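Local coordinates for serine-rich secreted cell wall anchored (LPXTG-motif ) protein (Lactobacillus reuteri ATCC 53608, PDB 5NXK) that serves as a cell-wall-anchored adhesin, probably attaching the bacterium to host surfaces in the gut through its parallel beta-solenoid, at residues A[11-16]-A[20-25]; A[53-58]-A[143-148]; A[72-77]-A[88-93]; A[221-226]-A[231-236]. All coordinates share one frame; numbering follows the deposited sequence.

Contact 1. Residues A[11-16]-A[20-25]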
loop_
_atom_site.group_PDB
_atom_site.type_symbol
_atom_site.label_atom_id
_atom_site.label_comp_id
_atom_site.label_asym_id
_atom_site.label_seq_id
_atom_site.Cartn_x
_atom_site.Cartn_y
_atom_site.Cartn_z
ATOM N N LYS A 11 1.385 -5.872 -22.513
ATOM C CA LYS A 11 0.757 -4.608 -22.853
ATOM C C LYS A 11 -0.507 -4.840 -23.659
ATOM O O LYS A 11 -1.555 -4.249 -23.370
ATOM C CB LYS A 11 1.724 -3.717 -23.632
ATOM C CG LYS A 11 1.088 -2.426 -24.119
ATOM C CD LYS A 11 2.078 -1.553 -24.883
ATOM C CE LYS A 11 1.378 -0.332 -25.472
ATOM N NZ LYS A 11 2.289 0.499 -26.307
ATOM N N ALA A 12 -0.410 -5.700 -24.667
ATOM C CA ALA A 12 -1.561 -5.981 -25.515
ATOM C C ALA A 12 -2.700 -6.590 -24.696
ATOM O O ALA A 12 -3.845 -6.168 -24.822
ATOM C CB ALA A 12 -1.164 -6.914 -26.668
ATOM N N ALA A 13 -2.378 -7.532 -23.817
ATOM C CA ALA A 13 -3.407 -8.190 -23.014
ATOM C C ALA A 13 -4.073 -7.215 -22.034
ATOM O O ALA A 13 -5.297 -7.223 -21.864
ATOM C CB ALA A 13 -2.811 -9.357 -22.259
ATOM N N LEU A 14 -3.264 -6.380 -21.390
ATOM C CA LEU A 14 -3.783 -5.419 -20.422
ATOM C C LEU A 14 -4.603 -4.317 -21.096
ATOM O O LEU A 14 -5.539 -3.784 -20.502
ATOM C CB LEU A 14 -2.643 -4.795 -19.618
ATOM C CG LEU A 14 -1.949 -5.719 -18.614
ATOM C CD1 LEU A 14 -0.750 -5.013 -17.992
ATOM C CD2 LEU A 14 -2.909 -6.204 -17.549
ATOM N N ARG A 15 -4.268 -3.982 -22.338
ATOM C CA ARG A 15 -4.976 -2.899 -23.006
ATOM C C ARG A 15 -6.181 -3.421 -23.773
ATOM O O ARG A 15 -6.907 -2.650 -24.406
ATOM C CB ARG A 15 -4.039 -2.123 -23.935
ATOM C CG ARG A 15 -3.020 -1.283 -23.173
ATOM C CD ARG A 15 -2.093 -0.525 -24.103
ATOM N NE ARG A 15 -2.848 0.326 -25.020
ATOM C CZ ARG A 15 -3.304 1.537 -24.715
ATOM N NH1 ARG A 15 -3.101 2.043 -23.503
ATOM N NH2 ARG A 15 -3.983 2.237 -25.618
ATOM N N ASP A 16 -6.425 -4.723 -23.665
ATOM C CA ASP A 16 -7.550 -5.346 -24.353
ATOM C C ASP A 16 -8.702 -5.462 -23.368
ATOM O O ASP A 16 -8.649 -6.248 -22.428
ATOM C CB ASP A 16 -7.152 -6.720 -24.903
ATOM C CG ASP A 16 -8.291 -7.436 -25.642
ATOM O OD1 ASP A 16 -9.489 -7.148 -25.408
ATOM O OD2 ASP A 16 -7.966 -8.321 -26.460
ATOM N N THR A 20 -9.682 -10.737 -19.152
ATOM C CA THR A 20 -9.864 -10.814 -17.704
ATOM C C THR A 20 -8.764 -11.619 -16.983
ATOM O O THR A 20 -8.492 -11.380 -15.806
ATOM C CB THR A 20 -11.234 -11.441 -17.332
ATOM O OG1 THR A 20 -11.297 -12.800 -17.776
ATOM C CG2 THR A 20 -12.372 -10.634 -17.934
ATOM N N THR A 21 -8.150 -12.578 -17.675
ATOM C CA THR A 21 -7.152 -13.435 -17.040
ATOM C C THR A 21 -5.869 -13.514 -17.870
ATOM O O THR A 21 -5.908 -13.707 -19.088
ATOM C CB THR A 21 -7.705 -14.853 -16.797
ATOM O OG1 THR A 21 -8.961 -14.764 -16.113
ATOM C CG2 THR A 21 -6.729 -15.668 -15.962
ATOM N N ILE A 22 -4.735 -13.327 -17.205
ATOM C CA ILE A 22 -3.437 -13.284 -17.866
ATOM C C ILE A 22 -2.461 -14.181 -17.114
ATOM O O ILE A 22 -2.371 -14.094 -15.884
ATOM C CB ILE A 22 -2.900 -11.832 -17.927
ATOM C CG1 ILE A 22 -3.856 -10.941 -18.719
ATOM C CG2 ILE A 22 -1.483 -11.771 -18.486
ATOM C CD1 ILE A 22 -3.511 -9.482 -18.638
ATOM N N LYS A 23 -1.767 -15.066 -17.827
ATOM C CA LYS A 23 -0.778 -15.947 -17.208
ATOM C C LYS A 23 0.614 -15.609 -17.709
ATOM O O LYS A 23 0.838 -15.553 -18.917
ATOM C CB LYS A 23 -1.055 -17.423 -17.507
ATOM C CG LYS A 23 -2.276 -18.014 -16.838
ATOM C CD LYS A 23 -2.234 -19.537 -16.927
ATOM C CE LYS A 23 -0.908 -20.068 -16.401
ATOM N NZ LYS A 23 -0.885 -21.557 -16.282
ATOM N N LEU A 24 1.549 -15.397 -16.788
ATOM C CA LEU A 24 2.938 -15.159 -17.166
ATOM C C LEU A 24 3.585 -16.492 -17.517
ATOM O O LEU A 24 3.485 -17.451 -16.753
ATOM C CB LEU A 24 3.712 -14.472 -16.033
ATOM C CG LEU A 24 3.094 -13.191 -15.457
ATOM C CD1 LEU A 24 3.961 -12.575 -14.350
ATOM C CD2 LEU A 24 2.849 -12.180 -16.577
ATOM N N LYS A 25 4.222 -16.558 -18.682
ATOM C CA LYS A 25 4.930 -17.769 -19.100
ATOM C C LYS A 25 6.432 -17.563 -18.950
ATOM O O LYS A 25 7.222 -18.474 -19.177
ATOM C CB LYS A 25 4.597 -18.128 -20.553
ATOM C CG LYS A 25 3.120 -18.398 -20.806
ATOM C CD LYS A 25 2.561 -19.440 -19.854
ATOM C CE LYS A 25 3.039 -20.835 -20.189
ATOM N NZ LYS A 25 2.602 -21.794 -19.133
#
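Ile22, in the middle of strand 21-24, is where this strand meets Ala13 and Leu14 at the end of helix 7-14. Ahead of it, Thr20 points its CB away from the helix. The contact itself comes at Ile22. Its CG1 lies anti to the carbonyl carbon (chi1 -61°) and the chain then runs straight out (chi2 171°), which carries CD1 to the helix. There CD1 lies 3.7 Å from Ala13 CB. Leu14 comes in at about a right angle to it, and Leu14 CD2 is 3.5 Å from Ile22 CD1, so this one methyl sits against two successive helix residues. Farther along, Leu24 packs on Val4 and Ile45. Both Ala13 and Ile22 touch Val4 of strand 3-4, while Leu14 also rests on Ile34 and Ile43. Strand 3-4, helix 7-14 and strand 21-24 form a beta-alpha-beta unit at the N-terminal end of the solenoid, consistent with the helical N-terminal cap common in pectate-lyase-like beta-solenoids. Since the touching groups are all buried aliphatic carbons, the helix is held against this strand by shape and by exclusion of water, with no directional bond between the two segments; the helix end does have one to the neighbouring strand 41-46, where Arg41 NH1 bonds Leu14 O.

Contact 2. Residues A[53-58]-A[143-148]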
loop_
_atom_site.group_PDB
_atom_site.type_symbol
_atom_site.label_atom_id
_atom_site.label_comp_id
_atom_site.label_asym_id
_atom_site.label_seq_id
_atom_site.Cartn_x
_atom_site.Cartn_y
_atom_site.Cartn_z
ATOM N N ASN A 53 9.419 -6.691 -14.034
ATOM C CA ASN A 53 10.327 -5.637 -13.604
ATOM C C ASN A 53 10.048 -4.333 -14.364
ATOM O O ASN A 53 10.375 -4.199 -15.549
ATOM C CB ASN A 53 11.773 -6.102 -13.791
ATOM C CG ASN A 53 12.792 -5.055 -13.382
ATOM O OD1 ASN A 53 12.483 -4.110 -12.656
ATOM N ND2 ASN A 53 14.030 -5.227 -13.846
ATOM N N ALA A 54 9.431 -3.378 -13.673
ATOM C CA ALA A 54 9.044 -2.109 -14.278
ATOM C C ALA A 54 10.187 -1.111 -14.149
ATOM O O ALA A 54 10.406 -0.523 -13.083
ATOM C CB ALA A 54 7.781 -1.562 -13.626
ATOM N N LEU A 55 10.929 -0.944 -15.239
ATOM C CA LEU A 55 12.160 -0.169 -15.210
ATOM C C LEU A 55 11.933 1.317 -15.426
ATOM O O LEU A 55 12.807 2.129 -15.126
ATOM C CB LEU A 55 13.142 -0.689 -16.250
ATOM C CG LEU A 55 13.828 -1.992 -15.851
ATOM C CD1 LEU A 55 14.810 -2.407 -16.930
ATOM C CD2 LEU A 55 14.520 -1.842 -14.499
ATOM N N ASN A 56 10.777 1.670 -15.974
ATOM C CA ASN A 56 10.521 3.053 -16.337
ATOM C C ASN A 56 10.024 3.914 -15.176
ATOM O O ASN A 56 9.035 3.582 -14.517
ATOM C CB ASN A 56 9.510 3.102 -17.484
ATOM C CG ASN A 56 9.572 4.399 -18.264
ATOM O OD1 ASN A 56 10.554 5.141 -18.187
ATOM N ND2 ASN A 56 8.522 4.679 -19.027
ATOM N N SER A 57 10.708 5.038 -14.959
ATOM C CA SER A 57 10.327 6.026 -13.944
ATOM C C SER A 57 8.891 6.529 -14.136
ATOM O O SER A 57 8.272 7.069 -13.213
ATOM C CB SER A 57 11.315 7.202 -13.950
ATOM O OG SER A 57 11.191 7.980 -15.130
ATOM N N ASP A 58 8.373 6.361 -15.346
ATOM C CA ASP A 58 6.986 6.700 -15.644
ATOM C C ASP A 58 6.004 5.826 -14.871
ATOM O O ASP A 58 4.894 6.256 -14.566
ATOM C CB ASP A 58 6.714 6.573 -17.146
ATOM C CG ASP A 58 7.553 7.525 -17.973
ATOM O OD1 ASP A 58 8.043 8.530 -17.410
ATOM O OD2 ASP A 58 7.716 7.273 -19.189
ATOM N N GLN A 143 21.173 -7.226 -13.137
ATOM C CA GLN A 143 21.085 -5.789 -13.336
ATOM C C GLN A 143 20.626 -5.088 -12.057
ATOM O O GLN A 143 19.609 -5.461 -11.458
ATOM C CB GLN A 143 20.166 -5.455 -14.509
ATOM C CG GLN A 143 20.573 -4.163 -15.197
ATOM C CD GLN A 143 21.812 -4.354 -16.067
ATOM O OE1 GLN A 143 22.797 -3.620 -15.945
ATOM N NE2 GLN A 143 21.763 -5.346 -16.947
ATOM N N SER A 144 21.411 -4.105 -11.624
ATOM C CA SER A 144 21.063 -3.300 -10.457
ATOM C C SER A 144 20.281 -2.047 -10.868
ATOM O O SER A 144 20.639 -1.362 -11.827
ATOM C CB SER A 144 22.315 -2.911 -9.676
ATOM O OG SER A 144 21.974 -2.270 -8.456
ATOM N N CYS A 145 19.207 -1.758 -10.138
ATOM C CA CYS A 145 18.365 -0.601 -10.419
ATOM C C CYS A 145 18.164 0.240 -9.170
ATOM O O CYS A 145 17.826 -0.293 -8.110
ATOM C CB CYS A 145 17.005 -1.050 -10.974
ATOM S SG CYS A 145 17.065 -2.529 -12.039
ATOM N N GLY A 146 18.401 1.544 -9.287
ATOM C CA GLY A 146 18.099 2.469 -8.208
ATOM C C GLY A 146 16.613 2.797 -8.218
ATOM O O GLY A 146 16.009 2.884 -9.282
ATOM N N THR A 147 16.015 2.969 -7.042
ATOM C CA THR A 147 14.597 3.293 -6.965
ATOM C C THR A 147 14.411 4.773 -6.670
ATOM O O THR A 147 15.337 5.443 -6.203
ATOM C CB THR A 147 13.868 2.485 -5.861
ATOM O OG1 THR A 147 14.403 2.846 -4.580
ATOM C CG2 THR A 147 14.018 0.969 -6.070
ATOM N N GLU A 148 13.218 5.284 -6.950
ATOM C CA GLU A 148 12.837 6.598 -6.455
ATOM C C GLU A 148 11.647 6.428 -5.522
ATOM O O GLU A 148 10.873 5.475 -5.641
ATOM C CB GLU A 148 12.474 7.560 -7.592
ATOM C CG GLU A 148 13.580 7.842 -8.588
ATOM C CD GLU A 148 13.075 8.638 -9.783
ATOM O OE1 GLU A 148 12.998 9.883 -9.679
ATOM O OE2 GLU A 148 12.740 8.020 -10.819
HETATM O O HOH W 1 9.757 8.042 -10.726
#
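Leu55 against Cys145 and Ser57 beside Glu148 make a partly buried, mixed contact, in which the end of strand 51-54 and the loop after it meet strand 143-146, the second arm of an antiparallel hairpin with 137-140, and the loop that follows. The apolar half is a single touch. Leu55 CD2 approaches Cys145 SG to 3.6 Å; CG beside the backbone N (chi1 -76°) and the straight continuation of the chain carry that methyl to the sulfur. Asn53 borders the same sulfur from farther off, with its ND2 4.4 Å from Cys145 SG; its OD1 is bonded to Tyr138 OH.

The polar half lies at the other end. Glu148 reaches out with an extended chain and lays OE2 3.5 Å from Ser57 CB, a plain touch. A water then bridges the two segments: it donates to Ser57 O at 3.1 Å and, weakly, to Glu148 OE2 at 3.0 Å. Ser57 O is gripped a second time by Ser85 OG, while Glu148 OE1 forms a long, weak ion pair with Lys86 NZ. Within the turn, Asn56 ND2 donates to Asp58 OD2 at 2.7 Å in a bent bond (131° at the hydrogen) that arrives from above the carboxylate plane.

Strand 51-54 runs between strands 28-30 and 79-83 through backbone bonds to Leu30 and Tyr82, and strand 137-140 covers the contact with Tyr138, which touches Leu55, Cys145 and Thr147 alike.

Contact 3. Residues A[72-77]-A[88-93]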
loop_
_atom_site.group_PDB
_atom_site.type_symbol
_atom_site.label_atom_id
_atom_site.label_comp_id
_atom_site.label_asym_id
_atom_site.label_seq_id
_atom_site.Cartn_x
_atom_site.Cartn_y
_atom_site.Cartn_z
ATOM N N ILE A 72 -11.844 -0.299 -11.927
ATOM C CA ILE A 72 -10.835 -1.316 -12.258
ATOM C C ILE A 72 -10.473 -2.156 -11.056
ATOM O O ILE A 72 -10.070 -1.631 -10.019
ATOM C CB ILE A 72 -9.532 -0.708 -12.816
ATOM C CG1 ILE A 72 -9.749 -0.133 -14.213
ATOM C CG2 ILE A 72 -8.432 -1.767 -12.920
ATOM C CD1 ILE A 72 -8.627 0.792 -14.639
ATOM N N ASP A 73 -10.629 -3.460 -11.203
ATOM C CA ASP A 73 -10.192 -4.408 -10.200
ATOM C C ASP A 73 -9.008 -5.187 -10.789
ATOM O O ASP A 73 -9.167 -5.891 -11.786
ATOM C CB ASP A 73 -11.338 -5.335 -9.806
ATOM C CG ASP A 73 -11.153 -5.933 -8.425
ATOM O OD1 ASP A 73 -10.294 -6.830 -8.269
ATOM O OD2 ASP A 73 -11.872 -5.506 -7.493
ATOM N N LEU A 74 -7.814 -4.995 -10.226
ATOM C CA LEU A 74 -6.593 -5.645 -10.720
ATOM C C LEU A 74 -6.050 -6.579 -9.660
ATOM O O LEU A 74 -5.758 -6.141 -8.554
ATOM C CB LEU A 74 -5.530 -4.609 -11.095
ATOM C CG LEU A 74 -4.140 -5.146 -11.466
ATOM C CD1 LEU A 74 -4.189 -6.036 -12.711
ATOM C CD2 LEU A 74 -3.172 -3.996 -11.675
ATOM N N THR A 75 -5.937 -7.862 -9.978
ATOM C CA THR A 75 -5.349 -8.838 -9.067
ATOM C C THR A 75 -4.042 -9.399 -9.638
ATOM O O THR A 75 -3.989 -9.765 -10.808
ATOM C CB THR A 75 -6.360 -9.975 -8.788
ATOM O OG1 THR A 75 -7.505 -9.427 -8.120
ATOM C CG2 THR A 75 -5.772 -11.037 -7.912
ATOM N N ILE A 76 -2.985 -9.430 -8.829
ATOM C CA ILE A 76 -1.742 -10.092 -9.204
ATOM C C ILE A 76 -1.444 -11.194 -8.191
ATOM O O ILE A 76 -1.460 -10.941 -6.978
ATOM C CB ILE A 76 -0.564 -9.105 -9.276
ATOM C CG1 ILE A 76 -0.892 -7.960 -10.246
ATOM C CG2 ILE A 76 0.706 -9.830 -9.690
ATOM C CD1 ILE A 76 0.226 -6.942 -10.422
ATOM N N GLU A 77 -1.239 -12.419 -8.668
ATOM C CA GLU A 77 -1.010 -13.566 -7.785
ATOM C C GLU A 77 0.322 -14.215 -8.080
ATOM O O GLU A 77 0.710 -14.327 -9.249
ATOM C CB GLU A 77 -2.086 -14.628 -7.946
ATOM C CG GLU A 77 -3.500 -14.136 -8.046
ATOM C CD GLU A 77 -4.495 -15.295 -8.082
ATOM O OE1 GLU A 77 -5.703 -15.072 -7.843
ATOM O OE2 GLU A 77 -4.059 -16.433 -8.371
ATOM N N GLY A 88 5.077 3.843 -8.078
ATOM C CA GLY A 88 4.728 2.472 -7.738
ATOM C C GLY A 88 4.733 1.519 -8.910
ATOM O O GLY A 88 4.804 1.955 -10.063
ATOM N N PHE A 89 4.685 0.218 -8.617
ATOM C CA PHE A 89 4.469 -0.773 -9.656
ATOM C C PHE A 89 3.106 -0.555 -10.247
ATOM O O PHE A 89 2.943 -0.563 -11.469
ATOM C CB PHE A 89 4.572 -2.209 -9.138
ATOM C CG PHE A 89 4.464 -3.239 -10.237
ATOM C CD1 PHE A 89 5.571 -3.544 -11.036
ATOM C CD2 PHE A 89 3.263 -3.882 -10.495
ATOM C CE1 PHE A 89 5.471 -4.480 -12.072
ATOM C CE2 PHE A 89 3.158 -4.820 -11.524
ATOM C CZ PHE A 89 4.260 -5.120 -12.313
ATOM N N VAL A 90 2.117 -0.389 -9.372
ATOM C CA VAL A 90 0.805 0.074 -9.806
ATOM C C VAL A 90 0.551 1.501 -9.331
ATOM O O VAL A 90 0.755 1.857 -8.152
ATOM C CB VAL A 90 -0.346 -0.807 -9.313
ATOM C CG1 VAL A 90 -1.640 -0.382 -10.017
ATOM C CG2 VAL A 90 -0.051 -2.274 -9.594
ATOM N N ASN A 91 0.105 2.300 -10.290
ATOM C CA ASN A 91 -0.242 3.693 -10.098
ATOM C C ASN A 91 -1.739 3.785 -10.298
ATOM O O ASN A 91 -2.225 3.684 -11.414
ATOM C CB ASN A 91 0.522 4.581 -11.092
ATOM C CG ASN A 91 0.066 6.034 -11.075
ATOM O OD1 ASN A 91 -0.936 6.385 -10.453
ATOM N ND2 ASN A 91 0.816 6.893 -11.769
ATOM N N MET A 92 -2.453 3.986 -9.198
ATOM C CA MET A 92 -3.908 3.962 -9.149
ATOM C C MET A 92 -4.400 5.366 -9.429
ATOM O O MET A 92 -4.735 6.115 -8.509
ATOM C CB MET A 92 -4.367 3.470 -7.770
ATOM C CG MET A 92 -3.837 2.066 -7.449
ATOM S SD MET A 92 -4.152 1.495 -5.747
ATOM C CE MET A 92 -5.897 1.147 -5.872
ATOM N N SER A 93 -4.412 5.731 -10.707
ATOM C CA SER A 93 -4.700 7.106 -11.095
ATOM C C SER A 93 -6.047 7.303 -11.798
ATOM O O SER A 93 -6.248 8.317 -12.459
ATOM C CB SER A 93 -3.574 7.625 -12.003
ATOM O OG SER A 93 -2.484 8.118 -11.240
#
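Leu74 and Val90 face each other across the solenoid interior, from two different parallel sheets. Two aliphatic tips make the first touch: Leu74 CD2 and Val90 CG2 reach toward one another, tip to tip, and stop at 4.1 Å. Placing CG anti to the backbone N (chi1 173°) extends the leucine in that direction, and the CA atoms of Leu74 and Val90 remain 9.4 Å apart.

The second touch is aliphatic to aromatic. Ile76 CD1 comes within 3.8 Å of Phe89 CE2, the two side chains meeting at a slant. Phe89 lies just before strand 90-92.

Among the backbone bonds of strand 71-77 to its own sheet, Leu74 bonds to Thr99 in strand 97-102, and Asp73 to Arg41 and Ile43 in strand 41-46. Beyond Val90 the chain bends in an inverse gamma turn centred on Met92, whose side chain packs on Val113 and Ser115.

All four touching residues are buried and hydrocarbon at their ends. In these parallel solenoid sheets the ladder bonds run along the solenoid, while cohesion between the facing strands 71-77 and 90-92 depends at this point on dispersion and on shielding from water.

Contact 4. Residues A[221-226]-A[231-236]; sequences YNIKLD and NHFIVN
Ile223 and Phe233 cross at about a right angle, and the isoleucine sets its CD1 methyl over one face of the phenyl ring. The CH-pi geometry is good: Ile223 CD1 lies 4.1 Å from the centroid of the Phe233 ring, 26° off its normal, shifted toward the rim so that CE1 is the nearest ring atom at 3.7 Å. Val235 CG2 of the same strand as the ring covers the opposite face, so that an aliphatic methyl lies over each face, both offset toward the rim. Phe233 gets there by holding CG anti to its backbone N (chi1 -180°).

The two strands, 223-226 and 231-235, are successive walls of the parallel beta-solenoid, joined by a short turn, their axes running at 145° to each other and 7.2 Å apart at closest. Each is laddered within its own sheet, 221-226 between 186-191 and 248-252, 230-235 between 200-205 and 261-267.

Nearer the turn, Leu225 meets backbone as well as side chain. Its CD1 rests 3.6 Å from His232 O, and its CB faces the amide of Asn231, 3.3 Å from OD1. That oxygen also closes to 3.1 Å from Leu225 C, a snug fit beside the peptide, but its bond is to Gly227 N in the connecting turn. Asn231 ND2 donates to Arg262 O of the next coil, which ties the other end of the same buried amide to strand 261-267.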
loop_
_atom_site.group_PDB
_atom_site.type_symbol
_atom_site.label_atom_id
_atom_site.label_comp_id
_atom_site.label_asym_id
_atom_site.label_seq_id
_atom_site.Cartn_x
_atom_site.Cartn_y
_atom_site.Cartn_z
ATOM N N TYR A 221 7.277 6.542 10.725
ATOM C CA TYR A 221 5.919 6.127 11.103
ATOM C C TYR A 221 5.542 4.866 10.341
ATOM O O TYR A 221 5.706 4.819 9.128
ATOM C CB TYR A 221 4.861 7.185 10.784
ATOM C CG TYR A 221 5.276 8.621 10.867
ATOM C CD1 TYR A 221 5.890 9.132 11.996
ATOM C CD2 TYR A 221 5.030 9.482 9.803
ATOM C CE1 TYR A 221 6.260 10.460 12.065
ATOM C CE2 TYR A 221 5.396 10.807 9.860
ATOM C CZ TYR A 221 6.014 11.294 10.990
ATOM O OH TYR A 221 6.377 12.622 11.049
ATOM N N ASN A 222 5.029 3.846 11.027
ATOM C CA ASN A 222 4.564 2.660 10.308
ATOM C C ASN A 222 3.317 2.982 9.470
ATOM O O ASN A 222 3.237 2.653 8.289
ATOM C CB ASN A 222 4.252 1.515 11.270
ATOM C CG ASN A 222 5.482 1.031 12.024
ATOM O OD1 ASN A 222 5.533 1.122 13.242
ATOM N ND2 ASN A 222 6.476 0.519 11.296
ATOM N N ILE A 223 2.337 3.606 10.107
ATOM C CA ILE A 223 1.075 3.919 9.454
ATOM C C ILE A 223 0.724 5.382 9.683
ATOM O O ILE A 223 0.648 5.848 10.813
ATOM C CB ILE A 223 -0.080 3.034 9.964
ATOM C CG1 ILE A 223 0.234 1.546 9.762
ATOM C CG2 ILE A 223 -1.392 3.392 9.256
ATOM C CD1 ILE A 223 -0.838 0.619 10.379
ATOM N N LYS A 224 0.551 6.117 8.597
ATOM C CA LYS A 224 0.122 7.490 8.705
ATOM C C LYS A 224 -1.241 7.616 8.044
ATOM O O LYS A 224 -1.403 7.307 6.860
ATOM C CB LYS A 224 1.138 8.454 8.075
ATOM C CG LYS A 224 0.805 9.892 8.406
ATOM C CD LYS A 224 1.731 10.924 7.785
ATOM C CE LYS A 224 1.351 12.302 8.325
ATOM N NZ LYS A 224 2.517 13.069 8.798
ATOM N N LEU A 225 -2.217 8.057 8.828
ATOM C CA LEU A 225 -3.605 8.124 8.387
ATOM C C LEU A 225 -4.000 9.604 8.270
ATOM O O LEU A 225 -3.937 10.344 9.256
ATOM C CB LEU A 225 -4.516 7.384 9.380
ATOM C CG LEU A 225 -4.281 5.873 9.574
ATOM C CD1 LEU A 225 -5.131 5.321 10.728
ATOM C CD2 LEU A 225 -4.519 5.071 8.289
ATOM N N ASP A 226 -4.360 10.035 7.060
ATOM C CA ASP A 226 -4.703 11.429 6.791
ATOM C C ASP A 226 -6.026 11.534 6.019
ATOM O O ASP A 226 -6.119 12.271 5.033
ATOM C CB ASP A 226 -3.574 12.117 6.012
ATOM C CG ASP A 226 -2.418 12.555 6.911
ATOM O OD1 ASP A 226 -2.678 13.099 8.011
ATOM O OD2 ASP A 226 -1.247 12.327 6.531
ATOM N N ASN A 231 -10.471 8.022 9.907
ATOM C CA ASN A 231 -9.191 7.321 9.913
ATOM C C ASN A 231 -9.346 6.070 10.764
ATOM O O ASN A 231 -9.721 6.178 11.914
ATOM C CB ASN A 231 -8.084 8.214 10.471
ATOM C CG ASN A 231 -7.802 9.412 9.581
ATOM O OD1 ASN A 231 -7.049 9.309 8.612
ATOM N ND2 ASN A 231 -8.446 10.544 9.879
ATOM N N HIS A 232 -9.042 4.898 10.224
ATOM C CA HIS A 232 -9.276 3.661 10.970
ATOM C C HIS A 232 -8.066 2.751 10.985
ATOM O O HIS A 232 -7.380 2.624 9.980
ATOM C CB HIS A 232 -10.448 2.878 10.378
ATOM C CG HIS A 232 -11.752 3.597 10.432
ATOM N ND1 HIS A 232 -12.623 3.488 11.504
ATOM C CD2 HIS A 232 -12.374 4.397 9.533
ATOM C CE1 HIS A 232 -13.695 4.213 11.273
ATOM N NE2 HIS A 232 -13.570 4.781 10.079
ATOM N N PHE A 233 -7.803 2.126 12.129
ATOM C CA PHE A 233 -6.877 0.998 12.176
ATOM C C PHE A 233 -7.606 -0.102 12.923
ATOM O O PHE A 233 -7.897 0.044 14.120
ATOM C CB PHE A 233 -5.562 1.356 12.873
ATOM C CG PHE A 233 -4.564 0.214 12.934
ATOM C CD1 PHE A 233 -4.318 -0.570 11.815
ATOM C CD2 PHE A 233 -3.842 -0.040 14.098
ATOM C CE1 PHE A 233 -3.391 -1.606 11.853
ATOM C CE2 PHE A 233 -2.911 -1.072 14.151
ATOM C CZ PHE A 233 -2.677 -1.854 13.033
ATOM N N ILE A 234 -7.961 -1.161 12.204
ATOM C CA ILE A 234 -8.814 -2.202 12.752
ATOM C C ILE A 234 -8.071 -3.529 12.748
ATOM O O ILE A 234 -7.666 -4.006 11.704
ATOM C CB ILE A 234 -10.122 -2.356 11.957
ATOM C CG1 ILE A 234 -10.883 -1.035 11.926
ATOM C CG2 ILE A 234 -10.996 -3.438 12.583
ATOM C CD1 ILE A 234 -12.055 -1.049 10.977
ATOM N N VAL A 235 -7.884 -4.105 13.924
ATOM C CA VAL A 235 -7.238 -5.396 14.069
ATOM C C VAL A 235 -8.288 -6.399 14.554
ATOM O O VAL A 235 -8.789 -6.291 15.669
ATOM C CB VAL A 235 -6.069 -5.312 15.046
ATOM C CG1 VAL A 235 -5.459 -6.700 15.273
ATOM C CG2 VAL A 235 -5.042 -4.310 14.523
ATOM N N ASN A 236 -8.633 -7.362 13.708
ATOM C CA ASN A 236 -9.737 -8.270 13.995
ATOM C C ASN A 236 -9.355 -9.445 14.907
ATOM O O ASN A 236 -8.195 -9.576 15.318
ATOM C CB ASN A 236 -10.347 -8.778 12.671
ATOM C CG ASN A 236 -11.189 -7.715 11.982
ATOM O OD1 ASN A 236 -12.347 -7.539 12.332
ATOM N ND2 ASN A 236 -10.619 -7.010 11.008
#

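In the fold
Contacts 1, 3 and 4 each involve a strand of the same eleven-stranded parallel sheet. Contact 1 sits near the N-terminal end, its centre about 13 Å from that of contact 3 and about 34 Å from that of contact 4; the centres of contacts 3 and 4 are about 21 Å apart. Contact 2 touches contact 3 directly, Ala54 CB lying 3.9 Å from Phe89 CD1, although their centres are about 17 Å apart. Contact 3 falls inside the chain loop that contact 2 closes, which spans strands of several coils before the hairpin returns to strand 51-54. Contacts 1, 3 and 4 are buried, whereas contact 2 is only partly buried.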